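Local atomic coordinates of peridinin-chlorophyll A protein (Amphidinium carterae, PDB entry 2C9E), a protein that probably serves as a water-soluble antenna that captures blue-green light, holding peridinin and chlorophyll a inside a shell of helices. Residues A98-K106 with L145-G156; D239-A247 with D263-M274. All coordinates share one frame; numbering follows the deposited sequence.

Interaction 1. Residues A98-K106 with L145-G156; sequences ARMIASADK and LTSAVRDASING. With PID (peridinin), chain F.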
# COMPACT_ATOMS: atom_id res chain seq x y z
N ALA A 98 0.70 -11.14 -12.81
CA ALA A 98 -0.22 -12.15 -13.26
C ALA A 98 0.02 -13.42 -12.49
O ALA A 98 -0.91 -14.10 -12.09
CB ALA A 98 -0.07 -12.38 -14.83
N ARG A 99 1.29 -13.74 -12.27
CA ARG A 99 1.65 -14.94 -11.53
C ARG A 99 1.28 -14.79 -10.06
O ARG A 99 0.77 -15.73 -9.44
CB ARG A 99 3.15 -15.26 -11.75
CG ARG A 99 3.38 -15.72 -13.22
CD ARG A 99 4.79 -16.23 -13.55
NE ARG A 99 4.96 -16.46 -15.01
CZ ARG A 99 4.29 -17.35 -15.75
NH1 ARG A 99 3.38 -18.17 -15.24
NH2 ARG A 99 4.54 -17.41 -17.04
N MET A 100 1.47 -13.60 -9.50
CA MET A 100 1.11 -13.44 -8.11
C MET A 100 -0.40 -13.56 -7.97
O MET A 100 -0.90 -14.11 -6.97
CB MET A 100 1.62 -12.11 -7.58
CG MET A 100 1.25 -11.82 -6.12
SD MET A 100 1.62 -10.02 -5.81
CE MET A 100 0.02 -9.21 -6.37
N ILE A 101 -1.17 -13.04 -8.93
CA ILE A 101 -2.62 -13.14 -8.80
C ILE A 101 -3.12 -14.58 -8.98
O ILE A 101 -4.17 -14.98 -8.45
CB ILE A 101 -3.35 -12.18 -9.80
CG1 ILE A 101 -2.99 -10.75 -9.43
CG2 ILE A 101 -4.88 -12.40 -9.76
CD1 ILE A 101 -3.43 -9.76 -10.40
N ALA A 102 -2.35 -15.37 -9.73
CA ALA A 102 -2.71 -16.76 -9.94
C ALA A 102 -2.65 -17.53 -8.60
O ALA A 102 -3.30 -18.54 -8.41
CB ALA A 102 -1.77 -17.41 -10.99
N SER A 103 -1.86 -17.04 -7.65
CA SER A 103 -1.78 -17.73 -6.37
C SER A 103 -2.83 -17.24 -5.37
O SER A 103 -2.93 -17.77 -4.28
CB SER A 103 -0.40 -17.55 -5.75
OG SER A 103 -0.23 -16.21 -5.29
N ALA A 104 -3.61 -16.24 -5.72
CA ALA A 104 -4.57 -15.69 -4.77
C ALA A 104 -5.89 -16.45 -4.69
O ALA A 104 -6.29 -17.16 -5.65
CB ALA A 104 -4.84 -14.18 -5.11
N ASP A 105 -6.56 -16.30 -3.55
CA ASP A 105 -7.87 -16.91 -3.39
C ASP A 105 -8.69 -16.20 -4.46
O ASP A 105 -8.80 -14.97 -4.43
CB ASP A 105 -8.46 -16.58 -2.04
CG ASP A 105 -9.87 -17.07 -1.91
OD1 ASP A 105 -10.84 -16.44 -2.44
OD2 ASP A 105 -10.00 -18.13 -1.30
N LYS A 106 -9.29 -16.96 -5.38
CA LYS A 106 -10.02 -16.36 -6.51
C LYS A 106 -11.21 -15.50 -6.18
O LYS A 106 -11.36 -14.42 -6.79
CB LYS A 106 -10.47 -17.44 -7.51
CG LYS A 106 -9.38 -17.93 -8.45
CD LYS A 106 -9.60 -19.38 -8.93
CE LYS A 106 -10.90 -19.53 -9.70
NZ LYS A 106 -11.32 -20.95 -9.83
N LEU A 145 -6.13 -12.09 -20.44
CA LEU A 145 -5.14 -12.35 -19.38
C LEU A 145 -5.84 -12.91 -18.10
O LEU A 145 -5.35 -13.84 -17.46
CB LEU A 145 -4.44 -11.04 -18.98
CG LEU A 145 -3.02 -10.99 -18.47
CD1 LEU A 145 -2.88 -9.74 -17.70
CD2 LEU A 145 -2.67 -12.17 -17.63
N THR A 146 -6.99 -12.36 -17.74
CA THR A 146 -7.63 -12.84 -16.53
C THR A 146 -7.98 -14.32 -16.69
O THR A 146 -7.91 -15.08 -15.71
CB THR A 146 -8.90 -12.01 -16.13
OG1 THR A 146 -9.94 -12.16 -17.10
CG2 THR A 146 -8.56 -10.52 -15.97
N SER A 147 -8.34 -14.73 -17.91
CA SER A 147 -8.69 -16.14 -18.12
C SER A 147 -7.48 -17.05 -18.04
O SER A 147 -7.59 -18.18 -17.57
CB SER A 147 -9.31 -16.36 -19.50
OG SER A 147 -10.46 -15.56 -19.65
N ALA A 148 -6.33 -16.57 -18.54
CA ALA A 148 -5.11 -17.37 -18.50
C ALA A 148 -4.78 -17.55 -17.05
O ALA A 148 -4.48 -18.65 -16.63
CB ALA A 148 -3.94 -16.67 -19.24
N VAL A 149 -4.84 -16.45 -16.29
CA VAL A 149 -4.57 -16.49 -14.85
C VAL A 149 -5.54 -17.39 -14.05
O VAL A 149 -5.12 -18.16 -13.18
CB VAL A 149 -4.60 -15.07 -14.27
CG1 VAL A 149 -4.43 -15.12 -12.78
CG2 VAL A 149 -3.49 -14.25 -14.93
N ARG A 150 -6.83 -17.26 -14.33
CA ARG A 150 -7.83 -18.07 -13.66
C ARG A 150 -7.50 -19.53 -13.97
O ARG A 150 -7.37 -20.33 -13.06
CB ARG A 150 -9.22 -17.74 -14.21
CG ARG A 150 -10.39 -18.50 -13.53
CD ARG A 150 -11.64 -18.51 -14.42
NE ARG A 150 -11.26 -19.10 -15.71
CZ ARG A 150 -11.58 -18.60 -16.89
NH1 ARG A 150 -12.34 -17.51 -16.95
NH2 ARG A 150 -11.07 -19.14 -18.01
N ASP A 151 -7.34 -19.88 -15.25
CA ASP A 151 -7.02 -21.25 -15.60
C ASP A 151 -5.81 -21.77 -14.81
O ASP A 151 -5.80 -22.91 -14.35
CB ASP A 151 -6.79 -21.40 -17.11
CG ASP A 151 -8.08 -21.25 -17.92
OD1 ASP A 151 -9.18 -21.38 -17.33
OD2 ASP A 151 -8.02 -21.01 -19.15
N ALA A 152 -4.80 -20.94 -14.63
CA ALA A 152 -3.62 -21.40 -13.92
C ALA A 152 -3.69 -21.29 -12.39
O ALA A 152 -2.82 -21.77 -11.70
CB ALA A 152 -2.35 -20.66 -14.46
N SER A 153 -4.75 -20.73 -11.85
CA SER A 153 -4.83 -20.53 -10.40
C SER A 153 -4.78 -21.67 -9.40
O SER A 153 -5.55 -22.63 -9.53
CB SER A 153 -6.08 -19.76 -10.04
OG SER A 153 -6.14 -19.60 -8.63
N ILE A 154 -3.92 -21.53 -8.38
CA ILE A 154 -3.85 -22.49 -7.26
C ILE A 154 -4.80 -22.03 -6.11
O ILE A 154 -4.75 -22.54 -5.00
CB ILE A 154 -2.44 -22.64 -6.72
CG1 ILE A 154 -1.95 -21.29 -6.20
CG2 ILE A 154 -1.54 -23.24 -7.82
CD1 ILE A 154 -0.69 -21.35 -5.44
N ASN A 155 -5.63 -21.03 -6.39
CA ASN A 155 -6.65 -20.54 -5.47
C ASN A 155 -6.29 -20.34 -3.96
O ASN A 155 -7.06 -20.76 -3.07
CB ASN A 155 -7.84 -21.46 -5.61
CG ASN A 155 -9.08 -20.91 -4.96
OD1 ASN A 155 -9.28 -19.71 -4.91
ND2 ASN A 155 -9.96 -21.78 -4.52
N GLY A 156 -5.14 -19.69 -3.72
CA GLY A 156 -4.67 -19.40 -2.37
C GLY A 156 -4.04 -20.55 -1.60
O GLY A 156 -3.81 -20.45 -0.39
C1 PID F . -10.81 -12.56 -12.21
C2 PID F . -11.83 -13.69 -12.08
C3 PID F . -11.49 -14.57 -10.87
C4 PID F . -10.11 -15.18 -11.10
C5 PID F . -8.98 -14.14 -11.10
C6 PID F . -9.35 -12.81 -11.78
C7 PID F . -8.27 -12.09 -12.30
C8 PID F . -7.98 -10.74 -12.06
C9 PID F . -6.87 -10.06 -12.57
C10 PID F . -5.87 -10.55 -13.40
C11 PID F . -6.52 -8.80 -12.28
C12 PID F . -5.36 -8.51 -12.87
C13 PID F . -4.69 -7.29 -12.77
C14 PID F . -3.47 -6.94 -13.36
C15 PID F . -2.95 -5.66 -13.14
C16 PID F . -1.74 -5.17 -13.64
C17 PID F . -1.29 -3.88 -13.35
C18 PID F . -0.07 -3.40 -13.81
C19 PID F . 0.43 -2.13 -13.53
C20 PID F . 1.69 -1.77 -14.01
C21 PID F . 2.34 -0.56 -13.77
C22 PID F . 3.62 -0.34 -14.29
C23 PID F . 4.28 0.76 -14.07
C24 PID F . 4.96 1.84 -13.78
C25 PID F . 5.83 1.95 -12.51
C26 PID F . 5.32 3.14 -11.69
C27 PID F . 5.22 4.43 -12.51
C28 PID F . 4.37 4.25 -13.78
C29 PID F . 4.88 3.10 -14.65
C30 PID F . 5.27 6.09 -10.80
C31 PID F . 4.61 7.21 -9.99
CM1 PID F . -11.12 -11.57 -13.34
CM2 PID F . -7.78 -14.80 -11.80
CM3 PID F . -8.60 -13.90 -9.64
CM4 PID F . -2.70 -7.94 -14.23
CM5 PID F . 1.68 0.54 -12.92
CM6 PID F . 5.69 0.70 -11.63
CM7 PID F . 7.30 2.11 -12.89
CM8 PID F . 3.93 2.88 -15.83
O1 PID F . -10.27 -12.01 -11.00
O2 PID F . -12.44 -15.63 -10.73
O3 PID F . -5.81 -11.69 -13.86
O4 PID F . -4.92 -9.59 -13.59
O5 PID F . 6.21 3.38 -15.10
O6 PID F . 4.52 5.39 -11.70
O7 PID F . 6.47 5.88 -10.68
O HOH W 1 -6.14 -16.75 -8.27
O HOH W 2 -11.51 -18.90 -4.55
O HOH W 3 -8.15 -20.35 -0.59
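OD1 of N155 accepts from the backbone N of K106, 2.8 Å away and almost straight (170° at the hydrogen). CG of N155 stands anti to its backbone N (chi1 -167°), which brings the amide alongside the carboxylate of D105. D105 is the N-cap of helix 106-111, its OD1 accepting from K108 N, so N155 ties the chain that follows helix 132-152 to the start of that short helix. Two residues before N155, S153 forms an ST turn: its OG accepts from N155 N at 2.7 Å. The backbones then join through I154 N to A102 O at 3.1 Å and, weakly, G156 N to S103 O, while water 1 lies 2.7 Å from both I101 O and A104 O. Deeper in, the helical segments 98-102 and 145-152, the ends of helices 87-102 and 132-152, approach to 8.9 Å at a crossing angle of -44°. V149 fills the angle, its CG1 lying 3.9 Å from A102 CB and its CG2 equally far from A98 CB. The same valine lines a peridinin pocket, as do I101, L145 and K106. The lysine chain, bent at chi3, runs past the turn, with K106 CD 3.5 Å from S153 OG.

Interaction 2. Residues D239-A247 with D263-M274; sequences DAVFAHVRA and DFARVNLALAKM. With CLA (chlorophyll a), chain C.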
# COMPACT_ATOMS: atom_id res chain seq x y z
N ASP A 239 2.62 -11.13 9.70
CA ASP A 239 2.01 -10.89 11.02
C ASP A 239 1.46 -9.48 11.17
O ASP A 239 0.34 -9.31 11.63
CB ASP A 239 3.01 -11.12 12.13
CG ASP A 239 3.43 -12.54 12.23
OD1 ASP A 239 2.54 -13.41 12.33
OD2 ASP A 239 4.67 -12.77 12.21
N ALA A 240 2.25 -8.47 10.80
CA ALA A 240 1.82 -7.06 10.90
C ALA A 240 0.57 -6.79 10.04
O ALA A 240 -0.41 -6.20 10.50
CB ALA A 240 2.96 -6.18 10.50
N VAL A 241 0.59 -7.25 8.80
CA VAL A 241 -0.55 -7.09 7.91
C VAL A 241 -1.81 -7.71 8.61
O VAL A 241 -2.88 -7.10 8.67
CB VAL A 241 -0.27 -7.80 6.54
CG1 VAL A 241 -1.55 -7.88 5.68
CG2 VAL A 241 0.79 -7.03 5.74
N PHE A 242 -1.70 -8.93 9.13
CA PHE A 242 -2.85 -9.50 9.75
C PHE A 242 -3.26 -8.68 11.01
O PHE A 242 -4.46 -8.48 11.29
CB PHE A 242 -2.59 -10.97 10.09
CG PHE A 242 -3.77 -11.64 10.74
CD1 PHE A 242 -4.97 -11.74 10.05
CD2 PHE A 242 -3.70 -12.06 12.07
CE1 PHE A 242 -6.12 -12.24 10.68
CE2 PHE A 242 -4.83 -12.57 12.72
CZ PHE A 242 -6.05 -12.66 12.02
N ALA A 243 -2.27 -8.19 11.78
CA ALA A 243 -2.60 -7.38 12.97
C ALA A 243 -3.54 -6.21 12.54
O ALA A 243 -4.51 -5.89 13.21
CB ALA A 243 -1.31 -6.82 13.61
N HIS A 244 -3.26 -5.59 11.39
CA HIS A 244 -4.11 -4.47 10.92
C HIS A 244 -5.49 -5.00 10.49
O HIS A 244 -6.48 -4.34 10.72
CB HIS A 244 -3.48 -3.74 9.73
CG HIS A 244 -2.28 -2.89 10.08
ND1 HIS A 244 -1.02 -3.42 10.29
CD2 HIS A 244 -2.15 -1.54 10.20
CE1 HIS A 244 -0.16 -2.43 10.53
NE2 HIS A 244 -0.83 -1.28 10.49
N VAL A 245 -5.55 -6.16 9.83
CA VAL A 245 -6.84 -6.77 9.41
C VAL A 245 -7.66 -6.92 10.69
O VAL A 245 -8.83 -6.60 10.75
CB VAL A 245 -6.68 -8.23 8.76
CG1 VAL A 245 -8.07 -8.91 8.68
CG2 VAL A 245 -6.08 -8.16 7.33
N ARG A 246 -7.04 -7.41 11.75
CA ARG A 246 -7.82 -7.54 12.98
C ARG A 246 -8.28 -6.18 13.54
O ARG A 246 -9.44 -6.01 13.92
CB ARG A 246 -7.03 -8.30 14.05
CG ARG A 246 -7.67 -8.22 15.41
CD ARG A 246 -6.68 -8.54 16.52
NE ARG A 246 -6.25 -9.93 16.48
CZ ARG A 246 -4.97 -10.30 16.51
NH1 ARG A 246 -4.01 -9.36 16.57
NH2 ARG A 246 -4.65 -11.60 16.50
N ALA A 247 -7.37 -5.20 13.56
CA ALA A 247 -7.70 -3.86 14.09
C ALA A 247 -8.90 -3.20 13.38
O ALA A 247 -9.81 -2.65 14.01
CB ALA A 247 -6.48 -2.98 13.97
N ASP A 263 -6.19 -4.33 20.06
CA ASP A 263 -5.86 -4.41 18.62
C ASP A 263 -4.72 -3.43 18.28
O ASP A 263 -3.75 -3.80 17.62
CB ASP A 263 -7.11 -4.08 17.82
CG ASP A 263 -8.18 -5.15 17.98
OD1 ASP A 263 -7.83 -6.29 18.39
OD2 ASP A 263 -9.36 -4.86 17.70
N PHE A 264 -4.86 -2.19 18.76
CA PHE A 264 -3.87 -1.13 18.57
C PHE A 264 -2.47 -1.56 19.08
O PHE A 264 -1.45 -1.38 18.42
CB PHE A 264 -4.37 0.14 19.30
CG PHE A 264 -3.53 1.35 19.06
CD1 PHE A 264 -3.53 1.99 17.82
CD2 PHE A 264 -2.74 1.89 20.08
CE1 PHE A 264 -2.75 3.13 17.59
CE2 PHE A 264 -1.94 3.04 19.88
CZ PHE A 264 -1.94 3.66 18.65
N ALA A 265 -2.43 -2.15 20.27
CA ALA A 265 -1.17 -2.62 20.85
C ALA A 265 -0.56 -3.71 19.99
O ALA A 265 0.67 -3.72 19.71
CB ALA A 265 -1.41 -3.19 22.31
N ARG A 266 -1.40 -4.66 19.58
CA ARG A 266 -0.94 -5.75 18.74
C ARG A 266 -0.36 -5.22 17.42
O ARG A 266 0.67 -5.70 16.96
CB ARG A 266 -2.08 -6.76 18.50
CG ARG A 266 -1.85 -8.11 19.22
CD ARG A 266 -3.09 -9.04 19.16
NE ARG A 266 -4.29 -8.27 19.49
CZ ARG A 266 -5.53 -8.74 19.53
NH1 ARG A 266 -5.78 -10.02 19.26
NH2 ARG A 266 -6.53 -7.93 19.87
N VAL A 267 -0.99 -4.19 16.84
CA VAL A 267 -0.46 -3.59 15.61
C VAL A 267 0.92 -2.98 15.86
O VAL A 267 1.86 -3.21 15.09
CB VAL A 267 -1.37 -2.45 15.04
CG1 VAL A 267 -0.58 -1.60 13.98
CG2 VAL A 267 -2.58 -3.04 14.39
N ASN A 268 1.07 -2.22 16.93
CA ASN A 268 2.38 -1.60 17.16
C ASN A 268 3.47 -2.64 17.45
O ASN A 268 4.64 -2.45 17.07
CB ASN A 268 2.34 -0.59 18.33
CG ASN A 268 1.53 0.64 18.01
OD1 ASN A 268 0.75 1.12 18.85
ND2 ASN A 268 1.69 1.16 16.81
N LEU A 269 3.12 -3.71 18.15
CA LEU A 269 4.14 -4.71 18.46
C LEU A 269 4.57 -5.42 17.17
O LEU A 269 5.76 -5.65 16.93
CB LEU A 269 3.60 -5.74 19.45
CG LEU A 269 4.55 -6.89 19.83
CD1 LEU A 269 5.90 -6.34 20.34
CD2 LEU A 269 3.89 -7.74 20.93
N ALA A 270 3.58 -5.76 16.35
CA ALA A 270 3.81 -6.45 15.10
C ALA A 270 4.66 -5.57 14.19
O ALA A 270 5.56 -6.08 13.52
CB ALA A 270 2.48 -6.82 14.47
N LEU A 271 4.42 -4.26 14.16
CA LEU A 271 5.24 -3.38 13.33
C LEU A 271 6.67 -3.30 13.88
O LEU A 271 7.63 -3.34 13.13
CB LEU A 271 4.63 -1.97 13.26
CG LEU A 271 3.39 -1.85 12.37
CD1 LEU A 271 2.79 -0.49 12.49
CD2 LEU A 271 3.79 -2.11 10.92
N ALA A 272 6.79 -3.11 15.18
CA ALA A 272 8.08 -3.03 15.84
C ALA A 272 8.94 -4.24 15.37
O ALA A 272 10.08 -4.08 14.89
CB ALA A 272 7.87 -3.03 17.39
N LYS A 273 8.39 -5.43 15.50
CA LYS A 273 9.07 -6.66 15.07
C LYS A 273 9.38 -6.63 13.57
O LYS A 273 10.50 -6.98 13.14
CB LYS A 273 8.19 -7.86 15.38
CG LYS A 273 8.66 -8.62 16.56
CD LYS A 273 7.89 -8.23 17.78
CE LYS A 273 6.54 -8.90 17.76
NZ LYS A 273 6.52 -10.27 18.39
N MET A 274 8.43 -6.18 12.75
CA MET A 274 8.70 -6.14 11.33
C MET A 274 9.81 -5.12 11.03
O MET A 274 10.69 -5.37 10.20
CB MET A 274 7.45 -5.79 10.55
CG MET A 274 7.62 -5.78 9.02
SD MET A 274 6.04 -5.19 8.25
CE MET A 274 6.32 -3.40 8.18
MG CLA C . 0.56 2.08 8.90
CHA CLA C . 3.26 4.23 9.55
CHB CLA C . -1.59 4.78 9.07
CHC CLA C . -1.93 0.22 7.35
CHD CLA C . 2.92 -0.31 7.91
NA CLA C . 0.79 4.19 9.42
C1A CLA C . 2.00 4.85 9.65
C2A CLA C . 1.74 6.33 9.87
C3A CLA C . 0.23 6.43 9.94
C4A CLA C . -0.27 5.08 9.43
CMA CLA C . -0.21 6.60 11.40
CAA CLA C . 2.29 7.16 8.70
CBA CLA C . 2.26 8.66 8.98
CGA CLA C . 2.59 9.50 7.75
O1A CLA C . 2.55 10.72 7.84
O2A CLA C . 2.95 8.88 6.46
NB CLA C . -1.44 2.40 8.43
C1B CLA C . -2.12 3.58 8.63
C2B CLA C . -3.52 3.36 8.40
C3B CLA C . -3.66 2.08 7.93
C4B CLA C . -2.31 1.48 7.88
CMB CLA C . -4.69 4.37 8.69
CAB CLA C . -5.04 1.71 7.64
CBB CLA C . -5.34 0.48 7.19
NC CLA C . 0.51 0.27 7.82
C1C CLA C . -0.63 -0.34 7.32
C2C CLA C . -0.27 -1.68 6.85
C3C CLA C . 1.07 -1.82 7.01
C4C CLA C . 1.57 -0.58 7.60
CMC CLA C . -1.19 -2.75 6.27
CAC CLA C . 1.92 -3.02 6.66
CBC CLA C . 2.02 -4.03 7.87
ND CLA C . 2.59 1.96 8.74
C1D CLA C . 3.40 0.89 8.47
C2D CLA C . 4.73 1.12 8.96
C3D CLA C . 4.73 2.40 9.38
C4D CLA C . 3.41 2.90 9.23
CMD CLA C . 5.93 0.10 8.93
CAD CLA C . 5.54 3.49 9.85
OBD CLA C . 6.67 3.51 10.37
CBD CLA C . 4.71 4.76 9.76
CGD CLA C . 4.85 5.47 11.09
O1D CLA C . 4.03 5.26 11.98
O2D CLA C . 5.91 6.28 11.30
CED CLA C . 6.13 6.78 12.51
C1 CLA C . 3.25 9.79 5.36
C2 CLA C . 3.55 8.99 4.26
C3 CLA C . 4.51 9.14 3.27
C4 CLA C . 5.52 10.35 3.20
C5 CLA C . 4.70 8.08 2.11
C6 CLA C . 3.65 6.92 2.10
C7 CLA C . 4.01 5.80 1.08
C8 CLA C . 3.05 4.58 1.06
C9 CLA C . 3.71 3.40 0.30
C10 CLA C . 1.74 4.99 0.35
C11 CLA C . 0.80 3.83 -0.07
C12 CLA C . -0.57 4.34 -0.50
C13 CLA C . -0.59 5.42 -1.60
C14 CLA C . -1.87 6.23 -1.64
C15 CLA C . -0.34 4.75 -2.96
C16 CLA C . -1.40 3.80 -3.47
C17 CLA C . -0.81 2.99 -4.60
C18 CLA C . -1.79 2.09 -5.34
C19 CLA C . -1.07 1.35 -6.44
C20 CLA C . -2.91 2.92 -5.95
O HOH W 4 -4.63 -5.98 15.94
O HOH W 5 0.07 1.20 10.77
O HOH W 6 -9.88 -2.31 16.74
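The ring of H244 lies between V267 and chlorophyll a: V267 CG1 makes a CH-pi contact 3.8 Å from the ring centroid, and the pigment's C1C covers the opposite face, 3.3 Å from H244 NE2. In the ring plane, water 5 stands 2.7 Å from H244 NE2. The oxygen of water 5 binds MG of the chlorophyll at 2.1 Å, so the histidine reaches the metal through water. L271 CD2 meets the ring edge. H244 CG stands anti to the carbonyl carbon (chi1 -72°), which lets ND1 turn back to its own helix while NE2 faces the pigment: H244 ND1 donates to A240 O at 2.9 Å, nearly straight at 171° but from above the carbonyl plane, fixing the ring's rotation. With an alanine here, water 5 would probably lose its imidazole partner and a gap would open between V267 and the macrocycle. Behind this site alanines pack closely, A270 CB lying 3.6 Å from A240 CA. Further out, D263 OD1 forms a salt bridge with R266 NH2. Segments 239-247 and 263-274, of helices 234-251 and 261-276, run antiparallel (166°), their axes 8.4 Å apart at closest, with helix 41-55 against V241 and V245, helix 176-192 against F264 and N268, and helix 306-324 against A272.

The two contacts follow one another along the chain, and each joins two helices that line pigment pockets, but they share no helix; their centres are 28 Å apart and their nearest atoms about 12 Å. Interaction 2 is the more buried, centred about 15 Å from the middle of the chain against 21 Å for interaction 1, and none of its touching residues is exposed. Burial and chemistry go together: 239-247 and 263-274 are helical throughout and have no direct hydrogen bond between them, whereas 98-106 and 145-156 run from helix into loop and are stitched by three backbone N-H donors, one of them weak. Interaction 1 meets peridinin mainly through aliphatic groups, while interaction 2 also reaches a chlorophyll magnesium through water.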